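Local coordinates for FAD-binding PCMH-type domain-containing protein (PDB 6YJO) that carries an FAD cofactor attached to the protein by two covalent links and probably acts as an oxidoreductase that oxidises oligosaccharides, at residues 295-298 against 299-303; 319-322 against 323-326. One frame throughout, in Å; residues are numbered along the deposited sequence.

Contact 1: 295-298 against 299-303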
loop_
_atom_site.group_PDB
_atom_site.type_symbol
_atom_site.label_atom_id
_atom_site.label_comp_id
_atom_site.label_asym_id
_atom_site.label_seq_id
_atom_site.Cartn_x
_atom_site.Cartn_y
_atom_site.Cartn_z
ATOM N N ALA A 295 -28.745 -7.065 9.774
ATOM C CA ALA A 295 -29.851 -6.124 9.897
ATOM C C ALA A 295 -29.359 -4.704 10.144
ATOM O O ALA A 295 -30.000 -3.742 9.704
ATOM C CB ALA A 295 -30.789 -6.566 11.018
ATOM N N ASN A 296 -28.229 -4.544 10.837
ATOM C CA ASN A 296 -27.678 -3.205 11.020
ATOM C C ASN A 296 -27.043 -2.690 9.737
ATOM O O ASN A 296 -27.172 -1.504 9.411
ATOM C CB ASN A 296 -26.655 -3.194 12.156
ATOM C CG ASN A 296 -27.299 -3.287 13.524
ATOM O OD1 ASN A 296 -26.835 -4.033 14.384
ATOM N ND2 ASN A 296 -28.373 -2.526 13.734
ATOM N N LEU A 297 -26.350 -3.563 9.001
ATOM C CA LEU A 297 -25.850 -3.186 7.683
ATOM C C LEU A 297 -26.987 -2.691 6.800
ATOM O O LEU A 297 -26.842 -1.696 6.081
ATOM C CB LEU A 297 -25.143 -4.379 7.033
ATOM C CG LEU A 297 -24.798 -4.287 5.542
ATOM C CD1 LEU A 297 -23.673 -3.293 5.302
ATOM C CD2 LEU A 297 -24.430 -5.659 4.995
ATOM N N ASN A 298 -28.133 -3.373 6.850
ATOM C CA ASN A 298 -29.276 -2.976 6.035
ATOM C C ASN A 298 -29.700 -1.541 6.326
ATOM O O ASN A 298 -30.030 -0.785 5.405
ATOM C CB ASN A 298 -30.437 -3.942 6.272
ATOM C CG ASN A 298 -30.195 -5.303 5.641
ATOM O OD1 ASN A 298 -29.512 -5.413 4.622
ATOM N ND2 ASN A 298 -30.752 -6.346 6.245
ATOM N N THR A 299 -29.703 -1.146 7.600
ATOM C CA THR A 299 -30.074 0.225 7.931
ATOM C C THR A 299 -29.008 1.220 7.487
ATOM O O THR A 299 -29.336 2.348 7.100
ATOM C CB THR A 299 -30.327 0.356 9.432
ATOM O OG1 THR A 299 -29.238 -0.237 10.154
ATOM C CG2 THR A 299 -31.635 -0.324 9.814
ATOM N N ALA A 300 -27.733 0.829 7.537
ATOM C CA ALA A 300 -26.668 1.737 7.121
ATOM C C ALA A 300 -26.699 1.975 5.617
ATOM O O ALA A 300 -26.412 3.084 5.148
ATOM C CB ALA A 300 -25.307 1.177 7.537
ATOM N N LEU A 301 -27.038 0.943 4.842
ATOM C CA LEU A 301 -27.040 1.047 3.388
ATOM C C LEU A 301 -28.317 1.660 2.834
ATOM O O LEU A 301 -28.326 2.096 1.678
ATOM C CB LEU A 301 -26.844 -0.336 2.766
ATOM C CG LEU A 301 -25.426 -0.901 2.792
ATOM C CD1 LEU A 301 -25.412 -2.314 2.224
ATOM C CD2 LEU A 301 -24.476 0.005 2.018
ATOM N N ARG A 302 -29.390 1.698 3.621
ATOM C CA ARG A 302 -30.683 2.158 3.115
ATOM C C ARG A 302 -30.607 3.485 2.371
ATOM O O ARG A 302 -31.206 3.593 1.288
ATOM C CB ARG A 302 -31.678 2.241 4.281
ATOM C CG ARG A 302 -33.134 2.266 3.830
ATOM C CD ARG A 302 -34.124 2.231 5.000
ATOM N NE ARG A 302 -33.830 1.173 5.965
ATOM C CZ ARG A 302 -33.952 -0.129 5.717
ATOM N NH1 ARG A 302 -34.353 -0.556 4.524
ATOM N NH2 ARG A 302 -33.663 -1.012 6.665
ATOM N N PRO A 303 -29.909 4.516 2.861
ATOM C CA PRO A 303 -29.902 5.785 2.112
ATOM C C PRO A 303 -29.187 5.685 0.775
ATOM O O PRO A 303 -29.640 6.287 -0.207
ATOM C CB PRO A 303 -29.195 6.759 3.069
ATOM C CG PRO A 303 -29.195 6.083 4.413
ATOM C CD PRO A 303 -29.143 4.618 4.114
#
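Leu297 and Leu301, one helical turn apart, meet through their outer methyls, CD1 of Leu297 lying 3.7 Å from CD1 of Leu301. The two side chains cross at an angle. CG of Leu301 lies trans to its carbonyl carbon (chi1 -76°), which sets it beside the carbonyl oxygen of Leu297; that oxygen, Leu297 O, accepts Leu301 N at 2.9 Å. A quarter-turn round the helix, Asn296 O is gripped twice: Ala300 N reaches it at 3.0 Å, and Thr299 OG1 gives it a short bond of 2.5 Å, arriving at a C=O...O angle of 119°. A chi1 of 49° swings the threonine hydroxyl back toward this carbonyl three residues earlier and sends CG2 to the Ala295 side. The amides of Asn296 and Asn298 turn to the preceding residues, OD1 bonding Thr293 OG1 and Arg294 NE respectively. Asn298 O lies 3.8 Å above one face of the Arg302 guanidinium, toward its rim, and Arg302 N bonds the same oxygen weakly. Pro303 has no N-H for the turn before, and the helix kinks there. Leu297 rests on Tyr290, Phe244 and Ile312, and Leu301 shares Ile312; with these buried leucines on one side and polar residues on the outer side, this is an amphipathic helix packed against an antiparallel sheet.

Contact 2: 319-322 against 323-326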
loop_
_atom_site.group_PDB
_atom_site.type_symbol
_atom_site.label_atom_id
_atom_site.label_comp_id
_atom_site.label_asym_id
_atom_site.label_seq_id
_atom_site.Cartn_x
_atom_site.Cartn_y
_atom_site.Cartn_z
ATOM N N GLY A 319 -16.814 -14.832 11.052
ATOM C CA GLY A 319 -15.658 -14.420 11.817
ATOM C C GLY A 319 -14.772 -13.435 11.061
ATOM O O GLY A 319 -14.962 -13.155 9.880
ATOM N N TRP A 320 -13.776 -12.915 11.781
ATOM C CA TRP A 320 -12.862 -11.931 11.212
ATOM C C TRP A 320 -11.912 -12.579 10.217
ATOM O O TRP A 320 -11.639 -12.014 9.153
ATOM C CB TRP A 320 -12.095 -11.245 12.347
ATOM C CG TRP A 320 -10.767 -10.624 11.977
ATOM C CD1 TRP A 320 -9.531 -11.186 12.123
ATOM C CD2 TRP A 320 -10.548 -9.311 11.444
ATOM N NE1 TRP A 320 -8.560 -10.310 11.709
ATOM C CE2 TRP A 320 -9.157 -9.153 11.285
ATOM C CE3 TRP A 320 -11.391 -8.257 11.084
ATOM C CZ2 TRP A 320 -8.590 -7.986 10.773
ATOM C CZ3 TRP A 320 -10.827 -7.097 10.577
ATOM C CH2 TRP A 320 -9.441 -6.971 10.426
ATOM N N ILE A 321 -11.405 -13.769 10.545
ATOM C CA ILE A 321 -10.541 -14.500 9.626
ATOM C C ILE A 321 -11.331 -14.956 8.410
ATOM O O ILE A 321 -10.770 -15.126 7.323
ATOM C CB ILE A 321 -9.876 -15.684 10.358
ATOM C CG1 ILE A 321 -8.928 -15.167 11.449
ATOM C CG2 ILE A 321 -9.125 -16.574 9.377
ATOM C CD1 ILE A 321 -7.694 -14.430 10.913
ATOM N N GLN A 322 -12.642 -15.147 8.562
ATOM C CA GLN A 322 -13.470 -15.508 7.419
ATOM C C GLN A 322 -13.537 -14.362 6.416
ATOM O O GLN A 322 -13.426 -14.580 5.204
ATOM C CB GLN A 322 -14.868 -15.902 7.897
ATOM C CG GLN A 322 -15.577 -16.904 7.017
ATOM C CD GLN A 322 -16.704 -17.618 7.746
ATOM O OE1 GLN A 322 -17.105 -17.217 8.839
ATOM N NE2 GLN A 322 -17.214 -18.688 7.146
ATOM N N MET A 323 -13.702 -13.131 6.904
ATOM C CA MET A 323 -13.777 -11.985 6.004
ATOM C C MET A 323 -12.454 -11.761 5.279
ATOM O O MET A 323 -12.443 -11.415 4.092
ATOM C CB MET A 323 -14.181 -10.735 6.787
ATOM C CG MET A 323 -14.129 -9.431 5.988
ATOM S SD MET A 323 -12.478 -8.683 5.875
ATOM C CE MET A 323 -12.011 -8.565 7.607
ATOM N N LEU A 324 -11.329 -11.940 5.978
ATOM C CA LEU A 324 -10.032 -11.788 5.328
ATOM C C LEU A 324 -9.822 -12.844 4.252
ATOM O O LEU A 324 -9.169 -12.574 3.237
ATOM C CB LEU A 324 -8.911 -11.855 6.368
ATOM C CG LEU A 324 -8.878 -10.720 7.399
ATOM C CD1 LEU A 324 -7.781 -10.959 8.432
ATOM C CD2 LEU A 324 -8.698 -9.367 6.724
ATOM N N ASN A 325 -10.371 -14.047 4.449
ATOM C CA ASN A 325 -10.272 -15.080 3.422
ATOM C C ASN A 325 -11.188 -14.792 2.239
ATOM O O ASN A 325 -10.832 -15.097 1.095
ATOM C CB ASN A 325 -10.598 -16.449 4.015
ATOM C CG ASN A 325 -9.381 -17.132 4.608
ATOM O OD1 ASN A 325 -8.417 -17.425 3.899
ATOM N ND2 ASN A 325 -9.428 -17.412 5.907
ATOM N N LYS A 326 -12.362 -14.205 2.481
ATOM C CA LYS A 326 -13.286 -13.948 1.380
ATOM C C LYS A 326 -12.740 -12.896 0.428
ATOM O O LYS A 326 -13.073 -12.906 -0.763
ATOM C CB LYS A 326 -14.648 -13.507 1.916
ATOM C CG LYS A 326 -15.649 -13.146 0.819
ATOM C CD LYS A 326 -17.092 -13.428 1.243
ATOM C CE LYS A 326 -18.079 -13.091 0.128
ATOM N NZ LYS A 326 -18.036 -11.649 -0.253
#
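Ile321 O holds two donors from Asn325: the backbone N at 3.1 Å and, more weakly, the side-chain ND2 at 3.0 Å with an N-H...O angle of only 129°. The asparagine amide thus folds back against its own helix, its ND2 also lying 3.6 Å from CG2 of Ile321. On the buried side, one face of the Trp320 indole receives two methyl groups. CE of Met323 lies at the CE3-CZ3 rim of that face, 3.5 Å from both Trp320 CE3 and Trp320 CZ3, while CD1 of Leu324 sits 3.4 Å from Trp320 NE1, near the rim on the five-membered-ring side. Met323 arrives by bending at chi2 and chi3 (-82° and -54°), which presents its terminal methyl rather than its sulfur. This short helix starts at Gly319, the N-cap, whose carbonyl accepts Met323 N. Gln322, the third residue of the helix, takes the N-H of that N-cap: its extended chain brings Gln322 OE1 back to Gly319 N at 3.3 Å, the N-H meeting a lone pair in the amide plane. Around the helix, Trp320 and Ile321 touch Phe150, and Leu324 touches Ala146, both on helix 142-152, while Met323 leans on Val241 and Pro243. The side chain of Leu324 comes within about 10 Å of the bound FAD and about 7 Å of the side chain of the FAD-binding Ser161.

Overall arrangement
Following the chain from its N terminus, strand 283-290 leads into helix 294-308, where contact 1 spans successive turns; strand 314-315 then joins the edge of the seven-stranded antiparallel sheet beside 242-248, and contact 2 follows in helix 320-326. Each contact is local, closing no loop beyond helical turns, and the two stand in series, neither nested nor crossed. The centres of contacts 1 and 2 are 21 Å apart. The nearest atoms of contact 1 and contact 2 are about 10 Å apart, so the two do not touch. Contact 1 covers strands 283-290 and 242-248, far from the flavin. Contact 2 leans on the start of 242-248 and on helix 142-152, bridging this sheet region to the part of the fold that holds FAD.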